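Local coordinates for protein phytase (Debaryomyces castellii, PDB 2GFI) that catalyses the release of phosphate from phytate (inositol hexakisphosphate), as a 3-phytase of the histidine acid phosphatase family, at residues C59-V64 against T146-L151; R73-G78 against V116-E121; L235-A240 against D273-E278. One frame throughout, in Å; residues are numbered along the deposited sequence.

Interaction 1. Residues C59-V64 against T146-L151; sequences CTLEQV and TKYGEL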
ATOM      1  N   CYS A  59      24.229 -18.549  -9.167  1.00 35.50           N
ATOM      2  CA  CYS A  59      24.316 -19.418  -7.995  1.00 33.70           C
ATOM      3  C   CYS A  59      23.285 -20.483  -8.133  1.00 32.44           C
ATOM      4  O   CYS A  59      22.203 -20.246  -8.661  1.00 32.33           O
ATOM      5  CB  CYS A  59      24.139 -18.675  -6.672  1.00 33.14           C
ATOM      6  SG  CYS A  59      25.520 -17.594  -6.312  1.00 33.96           S
ATOM      7  N   THR A  60      23.652 -21.668  -7.682  1.00 30.96           N
ATOM      8  CA  THR A  60      22.796 -22.814  -7.790  1.00 30.47           C
ATOM      9  C   THR A  60      22.556 -23.351  -6.403  1.00 28.83           C
ATOM     10  O   THR A  60      23.508 -23.586  -5.639  1.00 28.09           O
ATOM     11  CB  THR A  60      23.432 -23.868  -8.719  1.00 31.11           C
ATOM     12  OG1 THR A  60      23.599 -23.267 -10.014  1.00 32.72           O
ATOM     13  CG2 THR A  60      22.430 -25.015  -9.001  1.00 32.38           C
ATOM     14  N   LEU A  61      21.270 -23.476  -6.080  1.00 27.23           N
ATOM     15  CA  LEU A  61      20.824 -24.066  -4.831  1.00 26.36           C
ATOM     16  C   LEU A  61      21.412 -25.457  -4.628  1.00 26.25           C
ATOM     17  O   LEU A  61      21.318 -26.312  -5.508  1.00 25.30           O
ATOM     18  CB  LEU A  61      19.283 -24.165  -4.804  1.00 25.36           C
ATOM     19  CG  LEU A  61      18.563 -23.059  -4.055  1.00 24.19           C
ATOM     20  CD1 LEU A  61      17.105 -23.234  -4.253  1.00 22.04           C
ATOM     21  CD2 LEU A  61      18.939 -23.059  -2.571  1.00 24.02           C
ATOM     22  N   GLU A  62      21.957 -25.684  -3.443  1.00 27.05           N
ATOM     23  CA  GLU A  62      22.464 -27.002  -3.075  1.00 28.64           C
ATOM     24  C   GLU A  62      21.684 -27.620  -1.937  1.00 28.50           C
ATOM     25  O   GLU A  62      21.456 -28.820  -1.942  1.00 29.42           O
ATOM     26  CB  GLU A  62      23.933 -26.926  -2.697  1.00 29.24           C
ATOM     27  CG  GLU A  62      24.848 -26.665  -3.874  1.00 31.89           C
ATOM     28  CD  GLU A  62      26.273 -26.535  -3.406  1.00 34.67           C
ATOM     29  OE1 GLU A  62      26.534 -25.655  -2.587  1.00 35.58           O
ATOM     30  OE2 GLU A  62      27.126 -27.336  -3.831  1.00 40.77           O
ATOM     31  N   GLN A  63      21.258 -26.797  -0.978  1.00 27.76           N
ATOM     32  CA  GLN A  63      20.564 -27.283   0.208  1.00 26.88           C
ATOM     33  C   GLN A  63      19.774 -26.155   0.888  1.00 26.62           C
ATOM     34  O   GLN A  63      20.135 -24.984   0.793  1.00 27.19           O
ATOM     35  CB  GLN A  63      21.587 -27.881   1.173  1.00 27.28           C
ATOM     36  CG  GLN A  63      21.021 -28.648   2.367  1.00 27.04           C
ATOM     37  CD  GLN A  63      22.108 -29.073   3.304  1.00 28.40           C
ATOM     38  OE1 GLN A  63      23.180 -29.530   2.854  1.00 32.68           O
ATOM     39  NE2 GLN A  63      21.884 -28.898   4.593  1.00 25.61           N
ATOM     40  N   VAL A  64      18.698 -26.515   1.574  1.00 25.71           N
ATOM     41  CA  VAL A  64      18.006 -25.575   2.433  1.00 24.81           C
ATOM     42  C   VAL A  64      17.597 -26.279   3.711  1.00 24.89           C
ATOM     43  O   VAL A  64      17.173 -27.424   3.677  1.00 25.10           O
ATOM     44  CB  VAL A  64      16.776 -24.929   1.710  1.00 24.77           C
ATOM     45  CG1 VAL A  64      15.709 -26.006   1.355  1.00 21.46           C
ATOM     46  CG2 VAL A  64      16.223 -23.733   2.498  1.00 23.13           C
ATOM     47  N   THR A 146       7.832 -23.281  -4.001  1.00 23.31           N
ATOM     48  CA  THR A 146       8.102 -22.396  -5.142  1.00 24.59           C
ATOM     49  C   THR A 146       9.566 -21.964  -5.202  1.00 24.45           C
ATOM     50  O   THR A 146      10.144 -22.001  -6.248  1.00 26.29           O
ATOM     51  CB  THR A 146       7.194 -21.154  -5.145  1.00 24.49           C
ATOM     52  OG1 THR A 146       5.852 -21.549  -5.371  1.00 24.90           O
ATOM     53  CG2 THR A 146       7.475 -20.322  -6.378  1.00 25.68           C
ATOM     54  N   LYS A 147      10.156 -21.584  -4.070  1.00 24.08           N
ATOM     55  CA  LYS A 147      11.545 -21.164  -4.010  1.00 23.12           C
ATOM     56  C   LYS A 147      12.577 -22.288  -4.113  1.00 22.50           C
ATOM     57  O   LYS A 147      13.586 -22.165  -4.838  1.00 21.39           O
ATOM     58  CB  LYS A 147      11.811 -20.365  -2.724  1.00 23.10           C
ATOM     59  CG  LYS A 147      13.149 -19.632  -2.812  1.00 22.31           C
ATOM     60  CD  LYS A 147      13.410 -18.646  -1.688  1.00 24.59           C
ATOM     61  CE  LYS A 147      14.818 -18.040  -1.811  1.00 25.60           C
ATOM     62  NZ  LYS A 147      15.151 -17.154  -0.635  1.00 28.59           N
ATOM     63  N   TYR A 148      12.342 -23.355  -3.351  1.00 21.76           N
ATOM     64  CA  TYR A 148      13.374 -24.365  -3.100  1.00 21.75           C
ATOM     65  C   TYR A 148      13.140 -25.706  -3.754  1.00 22.36           C
ATOM     66  O   TYR A 148      13.991 -26.567  -3.679  1.00 21.97           O
ATOM     67  CB  TYR A 148      13.568 -24.584  -1.604  1.00 19.97           C
ATOM     68  CG  TYR A 148      14.022 -23.343  -0.872  1.00 19.45           C
ATOM     69  CD1 TYR A 148      15.325 -22.861  -1.018  1.00 19.99           C
ATOM     70  CD2 TYR A 148      13.144 -22.646  -0.022  1.00 17.77           C
ATOM     71  CE1 TYR A 148      15.738 -21.715  -0.334  1.00 20.65           C
ATOM     72  CE2 TYR A 148      13.548 -21.529   0.669  1.00 18.54           C
ATOM     73  CZ  TYR A 148      14.838 -21.053   0.505  1.00 20.65           C
ATOM     74  OH  TYR A 148      15.241 -19.920   1.188  1.00 20.86           O
ATOM     75  N   GLY A 149      11.983 -25.865  -4.379  1.00 23.81           N
ATOM     76  CA  GLY A 149      11.539 -27.138  -4.919  1.00 25.87           C
ATOM     77  C   GLY A 149      12.414 -27.771  -6.003  1.00 27.26           C
ATOM     78  O   GLY A 149      12.296 -28.967  -6.240  1.00 28.12           O
ATOM     79  N   GLU A 150      13.273 -26.996  -6.670  1.00 27.96           N
ATOM     80  CA  GLU A 150      14.221 -27.582  -7.624  1.00 29.06           C
ATOM     81  C   GLU A 150      15.127 -28.574  -6.892  1.00 29.00           C
ATOM     82  O   GLU A 150      15.701 -29.472  -7.517  1.00 29.64           O
ATOM     83  CB  GLU A 150      15.093 -26.512  -8.286  1.00 29.28           C
ATOM     84  CG  GLU A 150      16.161 -25.932  -7.365  1.00 30.95           C
ATOM     85  CD  GLU A 150      16.716 -24.627  -7.899  1.00 33.39           C
ATOM     86  OE1 GLU A 150      15.941 -23.661  -8.078  1.00 33.06           O
ATOM     87  OE2 GLU A 150      17.931 -24.579  -8.172  1.00 34.51           O
ATOM     88  N   LEU A 151      15.253 -28.393  -5.574  1.00 28.29           N
ATOM     89  CA  LEU A 151      16.083 -29.237  -4.716  1.00 27.92           C
ATOM     90  C   LEU A 151      15.338 -30.508  -4.322  1.00 28.41           C
ATOM     91  O   LEU A 151      15.918 -31.403  -3.722  1.00 28.84           O
ATOM     92  CB  LEU A 151      16.457 -28.496  -3.432  1.00 27.46           C
ATOM     93  CG  LEU A 151      17.580 -27.462  -3.416  1.00 28.12           C
ATOM     94  CD1 LEU A 151      17.849 -27.043  -1.969  1.00 25.96           C
ATOM     95  CD2 LEU A 151      18.841 -27.969  -4.086  1.00 27.65           C
TER
HETATM   96  O   HOH W   1      19.765 -26.484  -7.468  1.00 32.46           O
HETATM   97  O   HOH W   2      19.394 -22.471  -7.939  1.00 34.78           O
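Val64 and Tyr148 lie with their CA atoms 7.3 Å apart, and Gln63 and Leu151 come to 6.9 Å between CA atoms, a spacing that sets helix 133-148 and the 3-10 turn 149-151 against strand 59-69 through side chains and not by backbone pairing. The Tyr148 ring is the principal flat surface. Val64 CG2, anti to its own backbone N, stands 3.6 Å from the Tyr148 ring centroid and 14° off the ring normal, which meets the criteria for a CH-pi contact over the face. Lys147 CG covers the opposite face near its centre. Leu61 adds its two methyls to the same ring: CD2 lies at the edge in the ring plane, and CD1 approaches Tyr148 CD1 obliquely at 3.7 Å. At the far end of the ring, Tyr148 OH is hydrogen-bonded to Glu378 of strand 374-382, whose carboxylate also forms a salt bridge with Lys147, so the phenol is fixed to a second strand. Lys147 NZ also hydrogen-bonds to the carbonyl oxygen of Thr53.

Leu151 lays its two branches against successive residues of the strand backbone. Its CD2 sits 3.3 Å from Leu61 O, while Leu151 CD1 touches Gln63 CA at 3.5 Å. This segment of strand includes a classic beta bulge, with Glu62 and Gln63 both opposite Lys379. On the outer side Glu150 OE2 takes part through solvent: one water accepts from Leu61 N at 2.8 Å and donates to Glu150 OE2, and a second links Leu61 O to the same oxygen.

Strand 59-69 runs between its parallel neighbour 326-331 and its antiparallel neighbour 374-382, and side chains of both reach the same cluster, Ile326 against Leu151 and Ile376 against Tyr148. Helix-on-sheet packing of this kind is characteristic of the alpha/beta domain of histidine phosphatases.

Interaction 2. Residues R73-G78 against V116-E121; sequences RYPSTG and VYLEKE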
ATOM      1  N   ARG A  73      -1.375 -19.301  17.195  1.00 18.97           N
ATOM      2  CA  ARG A  73      -2.122 -20.200  18.027  1.00 19.81           C
ATOM      3  C   ARG A  73      -3.039 -19.436  18.957  1.00 20.95           C
ATOM      4  O   ARG A  73      -2.963 -18.197  19.090  1.00 21.91           O
ATOM      5  CB  ARG A  73      -1.160 -21.094  18.822  1.00 19.74           C
ATOM      6  CG  ARG A  73      -0.021 -20.339  19.532  1.00 20.22           C
ATOM      7  CD  ARG A  73       0.422 -21.107  20.722  1.00 23.04           C
ATOM      8  NE  ARG A  73       1.519 -20.540  21.475  1.00 26.41           N
ATOM      9  CZ  ARG A  73       1.339 -19.773  22.541  1.00 25.37           C
ATOM     10  NH1 ARG A  73       0.126 -19.457  22.936  1.00 26.94           N
ATOM     11  NH2 ARG A  73       2.366 -19.311  23.205  1.00 26.89           N
ATOM     12  N   TYR A  74      -3.955 -20.196  19.555  1.00 21.51           N
ATOM     13  CA  TYR A  74      -4.681 -19.798  20.725  1.00 20.92           C
ATOM     14  C   TYR A  74      -3.691 -19.655  21.867  1.00 21.27           C
ATOM     15  O   TYR A  74      -2.553 -20.144  21.787  1.00 21.29           O
ATOM     16  CB  TYR A  74      -5.703 -20.875  21.090  1.00 20.57           C
ATOM     17  CG  TYR A  74      -7.000 -20.735  20.340  1.00 19.71           C
ATOM     18  CD1 TYR A  74      -8.071 -20.034  20.896  1.00 18.29           C
ATOM     19  CD2 TYR A  74      -7.154 -21.296  19.063  1.00 18.65           C
ATOM     20  CE1 TYR A  74      -9.290 -19.907  20.194  1.00 18.66           C
ATOM     21  CE2 TYR A  74      -8.341 -21.160  18.358  1.00 17.73           C
ATOM     22  CZ  TYR A  74      -9.396 -20.470  18.923  1.00 19.48           C
ATOM     23  OH  TYR A  74     -10.559 -20.336  18.205  1.00 21.45           O
ATOM     24  N   PRO A  75      -4.119 -18.993  22.940  1.00 21.21           N
ATOM     25  CA  PRO A  75      -3.269 -18.865  24.109  1.00 21.42           C
ATOM     26  C   PRO A  75      -2.923 -20.246  24.653  1.00 21.76           C
ATOM     27  O   PRO A  75      -3.657 -21.214  24.441  1.00 20.47           O
ATOM     28  CB  PRO A  75      -4.129 -18.078  25.095  1.00 20.82           C
ATOM     29  CG  PRO A  75      -5.178 -17.405  24.252  1.00 22.00           C
ATOM     30  CD  PRO A  75      -5.408 -18.303  23.090  1.00 20.68           C
ATOM     31  N   SER A  76      -1.780 -20.335  25.318  1.00 23.00           N
ATOM     32  CA  SER A  76      -1.445 -21.526  26.047  1.00 24.90           C
ATOM     33  C   SER A  76      -2.433 -21.624  27.194  1.00 25.37           C
ATOM     34  O   SER A  76      -3.268 -20.712  27.431  1.00 24.82           O
ATOM     35  CB  SER A  76      -0.036 -21.414  26.599  1.00 25.17           C
ATOM     36  OG  SER A  76      -0.020 -20.348  27.525  1.00 28.65           O
ATOM     37  N   THR A  77      -2.349 -22.724  27.926  1.00 26.45           N
ATOM     38  CA  THR A  77      -3.284 -22.923  29.043  1.00 26.09           C
ATOM     39  C   THR A  77      -3.143 -21.806  30.051  1.00 25.51           C
ATOM     40  O   THR A  77      -4.132 -21.162  30.400  1.00 27.04           O
ATOM     41  CB  THR A  77      -3.028 -24.259  29.708  1.00 26.24           C
ATOM     42  OG1 THR A  77      -3.169 -25.303  28.717  1.00 26.95           O
ATOM     43  CG2 THR A  77      -4.099 -24.497  30.799  1.00 24.34           C
ATOM     44  N   GLY A  78      -1.917 -21.543  30.473  1.00 25.18           N
ATOM     45  CA  GLY A  78      -1.657 -20.591  31.548  1.00 25.21           C
ATOM     46  C   GLY A  78      -2.163 -19.213  31.188  1.00 25.57           C
ATOM     47  O   GLY A  78      -2.997 -18.625  31.892  1.00 26.73           O
ATOM     48  N   VAL A 116     -10.858 -26.142  24.894  1.00 31.67           N
ATOM     49  CA  VAL A 116     -10.203 -27.179  24.143  1.00 30.84           C
ATOM     50  C   VAL A 116      -9.237 -26.548  23.090  1.00 29.69           C
ATOM     51  O   VAL A 116      -8.267 -27.212  22.654  1.00 28.80           O
ATOM     52  CB  VAL A 116     -11.235 -28.171  23.537  1.00 30.96           C
ATOM     53  CG1 VAL A 116     -11.866 -27.612  22.282  1.00 30.73           C
ATOM     54  CG2 VAL A 116     -10.567 -29.493  23.226  1.00 32.87           C
ATOM     55  N   TYR A 117      -9.487 -25.281  22.719  1.00 27.82           N
ATOM     56  CA  TYR A 117      -8.626 -24.610  21.765  1.00 27.69           C
ATOM     57  C   TYR A 117      -7.350 -24.086  22.371  1.00 26.55           C
ATOM     58  O   TYR A 117      -6.423 -23.783  21.641  1.00 25.90           O
ATOM     59  CB  TYR A 117      -9.348 -23.507  20.993  1.00 29.75           C
ATOM     60  CG  TYR A 117     -10.480 -24.053  20.173  1.00 31.14           C
ATOM     61  CD1 TYR A 117     -10.301 -25.167  19.366  1.00 32.00           C
ATOM     62  CD2 TYR A 117     -11.733 -23.476  20.222  1.00 35.32           C
ATOM     63  CE1 TYR A 117     -11.342 -25.695  18.624  1.00 34.55           C
ATOM     64  CE2 TYR A 117     -12.797 -23.989  19.458  1.00 36.67           C
ATOM     65  CZ  TYR A 117     -12.586 -25.106  18.672  1.00 33.29           C
ATOM     66  OH  TYR A 117     -13.628 -25.618  17.922  1.00 34.66           O
ATOM     67  N   LEU A 118      -7.276 -24.010  23.698  1.00 25.22           N
ATOM     68  CA  LEU A 118      -6.061 -23.567  24.281  1.00 24.56           C
ATOM     69  C   LEU A 118      -4.961 -24.492  23.767  1.00 24.08           C
ATOM     70  O   LEU A 118      -5.189 -25.694  23.589  1.00 24.28           O
ATOM     71  CB  LEU A 118      -6.112 -23.520  25.818  1.00 23.81           C
ATOM     72  CG  LEU A 118      -7.082 -22.528  26.469  1.00 24.13           C
ATOM     73  CD1 LEU A 118      -7.058 -22.612  28.032  1.00 23.32           C
ATOM     74  CD2 LEU A 118      -6.859 -21.106  25.992  1.00 20.99           C
ATOM     75  N   GLU A 119      -3.790 -23.910  23.513  1.00 22.72           N
ATOM     76  CA  GLU A 119      -2.599 -24.639  23.096  1.00 23.08           C
ATOM     77  C   GLU A 119      -2.610 -24.971  21.587  1.00 22.88           C
ATOM     78  O   GLU A 119      -1.612 -25.426  21.056  1.00 24.24           O
ATOM     79  CB  GLU A 119      -2.335 -25.922  23.954  1.00 22.35           C
ATOM     80  CG  GLU A 119      -2.258 -25.742  25.484  1.00 20.92           C
ATOM     81  CD  GLU A 119      -0.959 -25.155  26.012  1.00 25.61           C
ATOM     82  OE1 GLU A 119      -0.061 -24.857  25.203  1.00 23.00           O
ATOM     83  OE2 GLU A 119      -0.806 -24.970  27.280  1.00 27.43           O
ATOM     84  N   LYS A 120      -3.717 -24.724  20.904  1.00 22.58           N
ATOM     85  CA  LYS A 120      -3.894 -25.201  19.526  1.00 22.73           C
ATOM     86  C   LYS A 120      -3.563 -24.118  18.524  1.00 21.81           C
ATOM     87  O   LYS A 120      -3.743 -22.921  18.790  1.00 21.80           O
ATOM     88  CB  LYS A 120      -5.345 -25.620  19.254  1.00 22.46           C
ATOM     89  CG  LYS A 120      -5.958 -26.645  20.218  1.00 24.66           C
ATOM     90  CD  LYS A 120      -5.262 -27.985  20.224  1.00 25.26           C
ATOM     91  CE  LYS A 120      -6.169 -29.060  20.858  1.00 23.32           C
ATOM     92  NZ  LYS A 120      -6.146 -28.878  22.339  1.00 23.43           N
ATOM     93  N   GLU A 121      -3.146 -24.552  17.344  1.00 21.21           N
ATOM     94  CA  GLU A 121      -3.046 -23.662  16.202  1.00 20.16           C
ATOM     95  C   GLU A 121      -4.407 -23.084  15.946  1.00 19.63           C
ATOM     96  O   GLU A 121      -5.415 -23.784  16.063  1.00 20.54           O
ATOM     97  CB  GLU A 121      -2.604 -24.462  14.960  1.00 20.65           C
ATOM     98  CG  GLU A 121      -1.136 -24.859  14.963  1.00 19.36           C
ATOM     99  CD  GLU A 121      -0.271 -23.622  14.908  1.00 21.38           C
ATOM    100  OE1 GLU A 121      -0.158 -23.049  13.810  1.00 21.04           O
ATOM    101  OE2 GLU A 121       0.277 -23.208  15.971  1.00 24.56           O
TER
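Thr77 grips one oxygen of Glu119 with two donors: Thr77 N reaches Glu119 OE2 at 2.8 Å from above the carboxylate plane (N-H...O 164°), and Thr77 OG1 donates to the anti lone pair of OE2, also at 2.8 Å. A bend at chi2 (-77°) turns Glu119 CD back toward helix 77-91, and its OE1 forms a salt bridge with Arg167. An alanine at Glu119 would probably leave both Thr77 donors and the Arg167 charge without this carboxylate and loosen the link to the helix start.

Two backbone bonds join the segments directly, Tyr74 N to Lys120 O at 2.8 Å and Glu119 N to Pro75 O at 2.9 Å. The latter comes from within a type II turn, Tyr117 to Lys120, closed by Lys120 N on Tyr117 O. Arg73 and Pro75 belong to the RHGxRxP signature of histidine acid phosphatases, and the Arg73 side chain comes to about 3 Å from that of His70, the predicted nucleophile. Arg73 NH1 donates to Tyr74 O at 3.0 Å.

Farther out, Tyr117 CB lies 3.4 Å from the Tyr74 ring centroid, almost on the normal. The two rings are near parallel (26°) but slid apart, while Leu118 CD2 touches Pro75 CB at 4.2 Å.

Interaction 3. Residues L235-A240 against D273-E278; sequences LNRFKA and DIFTNE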
ATOM      1  N   LEU A 235      -3.085   1.660  33.820  1.00 22.94           N
ATOM      2  CA  LEU A 235      -4.098   1.377  34.825  1.00 23.75           C
ATOM      3  C   LEU A 235      -4.797   2.629  35.341  1.00 23.79           C
ATOM      4  O   LEU A 235      -6.018   2.694  35.368  1.00 23.58           O
ATOM      5  CB  LEU A 235      -3.477   0.595  35.991  1.00 23.82           C
ATOM      6  CG  LEU A 235      -4.444   0.037  37.040  1.00 24.63           C
ATOM      7  CD1 LEU A 235      -5.536  -0.863  36.401  1.00 24.42           C
ATOM      8  CD2 LEU A 235      -3.682  -0.712  38.078  1.00 23.62           C
ATOM      9  N   ASN A 236      -4.026   3.630  35.734  1.00 24.61           N
ATOM     10  CA  ASN A 236      -4.626   4.875  36.217  1.00 25.62           C
ATOM     11  C   ASN A 236      -5.471   5.507  35.166  1.00 25.64           C
ATOM     12  O   ASN A 236      -6.482   6.112  35.492  1.00 26.65           O
ATOM     13  CB  ASN A 236      -3.572   5.878  36.704  1.00 25.92           C
ATOM     14  CG  ASN A 236      -2.871   5.406  37.923  1.00 26.03           C
ATOM     15  OD1 ASN A 236      -3.378   4.561  38.637  1.00 27.28           O
ATOM     16  ND2 ASN A 236      -1.686   5.924  38.167  1.00 29.71           N
ATOM     17  N   ARG A 237      -5.087   5.370  33.900  1.00 25.68           N
ATOM     18  CA  ARG A 237      -5.928   5.900  32.823  1.00 25.40           C
ATOM     19  C   ARG A 237      -7.264   5.163  32.747  1.00 25.68           C
ATOM     20  O   ARG A 237      -8.323   5.763  32.531  1.00 25.81           O
ATOM     21  CB  ARG A 237      -5.202   5.867  31.485  1.00 25.04           C
ATOM     22  CG  ARG A 237      -5.912   6.599  30.369  1.00 25.18           C
ATOM     23  CD  ARG A 237      -5.047   6.690  29.075  1.00 24.75           C
ATOM     24  NE  ARG A 237      -4.750   5.371  28.505  1.00 21.05           N
ATOM     25  CZ  ARG A 237      -3.570   4.749  28.498  1.00 22.86           C
ATOM     26  NH1 ARG A 237      -2.471   5.316  29.021  1.00 19.00           N
ATOM     27  NH2 ARG A 237      -3.485   3.529  27.939  1.00 22.77           N
ATOM     28  N   PHE A 238      -7.203   3.853  32.925  1.00 25.92           N
ATOM     29  CA  PHE A 238      -8.392   2.999  32.867  1.00 25.84           C
ATOM     30  C   PHE A 238      -9.291   3.340  34.043  1.00 26.41           C
ATOM     31  O   PHE A 238     -10.517   3.437  33.898  1.00 26.69           O
ATOM     32  CB  PHE A 238      -7.968   1.528  32.886  1.00 24.44           C
ATOM     33  CG  PHE A 238      -7.123   1.133  31.693  1.00 23.91           C
ATOM     34  CD1 PHE A 238      -7.116   1.920  30.532  1.00 22.38           C
ATOM     35  CD2 PHE A 238      -6.334  -0.006  31.727  1.00 20.70           C
ATOM     36  CE1 PHE A 238      -6.348   1.569  29.434  1.00 22.33           C
ATOM     37  CE2 PHE A 238      -5.561  -0.370  30.635  1.00 20.48           C
ATOM     38  CZ  PHE A 238      -5.557   0.422  29.483  1.00 21.68           C
ATOM     39  N   LYS A 239      -8.666   3.574  35.194  1.00 26.75           N
ATOM     40  CA  LYS A 239      -9.403   3.908  36.433  1.00 27.91           C
ATOM     41  C   LYS A 239     -10.051   5.261  36.316  1.00 28.69           C
ATOM     42  O   LYS A 239     -11.185   5.427  36.733  1.00 30.05           O
ATOM     43  CB  LYS A 239      -8.489   3.853  37.662  1.00 26.73           C
ATOM     44  CG  LYS A 239      -8.110   2.442  38.042  1.00 25.90           C
ATOM     45  CD  LYS A 239      -7.214   2.411  39.290  1.00 26.07           C
ATOM     46  CE  LYS A 239      -7.014   0.980  39.741  1.00 25.72           C
ATOM     47  NZ  LYS A 239      -5.992   0.873  40.833  1.00 26.51           N
ATOM     48  N   ALA A 240      -9.359   6.208  35.679  1.00 29.23           N
ATOM     49  CA  ALA A 240      -9.837   7.588  35.548  1.00 29.25           C
ATOM     50  C   ALA A 240     -11.183   7.659  34.826  1.00 29.02           C
ATOM     51  O   ALA A 240     -12.045   8.500  35.141  1.00 29.11           O
ATOM     52  CB  ALA A 240      -8.784   8.458  34.810  1.00 29.60           C
ATOM     53  N   ASP A 273      -6.708  -1.815  21.377  1.00 18.46           N
ATOM     54  CA  ASP A 273      -6.950  -0.354  21.295  1.00 19.02           C
ATOM     55  C   ASP A 273      -6.749   0.413  22.556  1.00 18.73           C
ATOM     56  O   ASP A 273      -6.912   1.616  22.552  1.00 19.53           O
ATOM     57  CB  ASP A 273      -8.350  -0.080  20.823  1.00 17.61           C
ATOM     58  CG  ASP A 273      -8.624  -0.744  19.553  1.00 18.66           C
ATOM     59  OD1 ASP A 273      -7.646  -0.951  18.780  1.00 18.60           O
ATOM     60  OD2 ASP A 273      -9.760  -1.110  19.243  1.00 20.72           O
ATOM     61  N   ILE A 274      -6.405  -0.266  23.634  1.00 18.43           N
ATOM     62  CA  ILE A 274      -6.395   0.407  24.949  1.00 18.47           C
ATOM     63  C   ILE A 274      -5.013   0.937  25.301  1.00 18.58           C
ATOM     64  O   ILE A 274      -4.840   1.632  26.297  1.00 19.01           O
ATOM     65  CB  ILE A 274      -6.910  -0.562  26.035  1.00 18.30           C
ATOM     66  CG1 ILE A 274      -5.873  -1.648  26.321  1.00 17.19           C
ATOM     67  CG2 ILE A 274      -8.283  -1.140  25.625  1.00 17.55           C
ATOM     68  CD1 ILE A 274      -6.219  -2.534  27.540  1.00 17.35           C
ATOM     69  N   PHE A 275      -4.019   0.618  24.470  1.00 18.64           N
ATOM     70  CA  PHE A 275      -2.642   1.043  24.786  1.00 18.68           C
ATOM     71  C   PHE A 275      -2.106   2.081  23.814  1.00 18.16           C
ATOM     72  O   PHE A 275      -2.493   2.104  22.620  1.00 17.95           O
ATOM     73  CB  PHE A 275      -1.699  -0.174  24.856  1.00 18.50           C
ATOM     74  CG  PHE A 275      -2.003  -1.098  25.990  1.00 18.40           C
ATOM     75  CD1 PHE A 275      -1.945  -0.631  27.311  1.00 20.00           C
ATOM     76  CD2 PHE A 275      -2.368  -2.416  25.754  1.00 18.28           C
ATOM     77  CE1 PHE A 275      -2.219  -1.453  28.366  1.00 20.17           C
ATOM     78  CE2 PHE A 275      -2.654  -3.258  26.822  1.00 18.90           C
ATOM     79  CZ  PHE A 275      -2.570  -2.776  28.126  1.00 20.26           C
ATOM     80  N   THR A 276      -1.211   2.915  24.325  1.00 17.81           N
ATOM     81  CA  THR A 276      -0.479   3.858  23.501  1.00 17.56           C
ATOM     82  C   THR A 276       0.719   3.154  22.922  1.00 17.75           C
ATOM     83  O   THR A 276       1.156   2.154  23.476  1.00 17.76           O
ATOM     84  CB  THR A 276      -0.009   5.069  24.311  1.00 17.89           C
ATOM     85  OG1 THR A 276       0.912   4.647  25.329  1.00 16.03           O
ATOM     86  CG2 THR A 276      -1.201   5.764  25.037  1.00 17.90           C
ATOM     87  N   ASN A 277       1.267   3.690  21.823  1.00 18.22           N
ATOM     88  CA  ASN A 277       2.507   3.161  21.246  1.00 18.41           C
ATOM     89  C   ASN A 277       3.607   3.062  22.291  1.00 18.48           C
ATOM     90  O   ASN A 277       4.353   2.086  22.360  1.00 17.79           O
ATOM     91  CB  ASN A 277       2.980   4.051  20.087  1.00 18.21           C
ATOM     92  CG  ASN A 277       2.122   3.900  18.867  1.00 18.48           C
ATOM     93  OD1 ASN A 277       0.905   3.685  18.977  1.00 17.75           O
ATOM     94  ND2 ASN A 277       2.739   3.984  17.690  1.00 18.06           N
ATOM     95  N   GLU A 278       3.684   4.082  23.129  1.00 18.73           N
ATOM     96  CA  GLU A 278       4.722   4.143  24.133  1.00 22.14           C
ATOM     97  C   GLU A 278       4.594   2.979  25.146  1.00 20.04           C
ATOM     98  O   GLU A 278       5.585   2.464  25.606  1.00 20.86           O
ATOM     99  CB  GLU A 278       4.707   5.531  24.751  1.00 20.35           C
ATOM    100  CG  GLU A 278       5.333   5.630  26.126  1.00 26.31           C
ATOM    101  CD  GLU A 278       5.500   7.065  26.587  1.00 23.00           C
ATOM    102  OE1 GLU A 278       4.613   7.915  26.293  1.00 31.62           O
ATOM    103  OE2 GLU A 278       6.536   7.333  27.239  1.00 34.34           O
TER
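Arg237 spans the gap from helix 229-241 to the carbonyl of Ile274. Its CB points toward the 273-278 segment, CG lies anti to the backbone N (chi1 -171°), and CD continues the extended course; the turn comes at chi3 (63°), which places NE off the line. NE forms a salt bridge with Glu100. CZ is 4.0 Å from Ile274 O, and NH2 makes the direct bond to that oxygen, Arg237 NH2 to Ile274 O being 2.9 Å with an N-H...O angle of 141°. The oxygen lies close to the guanidinium plane, and the donor lies in the carbonyl plane. NH1 pairs with Glu279, and Thr276 CG2 sits over one guanidinium face, 4.2 Å from NH1.

Phe238 flanks the same carbonyl: Ile274 O is at the ring edge, 3.5 Å from Phe238 CE1. Phe238 CZ meets Ile274 CD1 at 3.6 Å and Phe275 CE1 at 4.0 Å, and the Phe238 side chain crosses both at about a right angle.

Thr276 is the N-cap of helix 277-295, and Thr276 N donates to the carboxylate oxygen OE1 of Glu279, as in a capping box, so Glu279 serves both Arg237 and the helix start. Behind the contact, helix 249-266 backs the segment: Leu255 touches Ile274, Val252 touches Phe275, and Phe256 stacks on the Phe275 ring.

The three contacts spread across one histidine phosphatase fold. Interaction 2 is nested within the chain loop closed by interaction 1, since strand 59-69, helix 77-91 and helix 133-148 follow in order; interaction 3 comes later, in series with both. Centres of interactions 1 and 2 are 35 Å apart, those of 2 and 3 27 Å, and those of 1 and 3 48 Å, these last two lying on opposite sides of the chain's centre. None touches another. Interaction 1 packs a helix on the central sheet and interaction 3 joins helix 229-241 to the loop leading into helix 277-295. Interaction 2 is the one beside the predicted catalytic residues, whereas interactions 1 and 3 are structural packing away from that site.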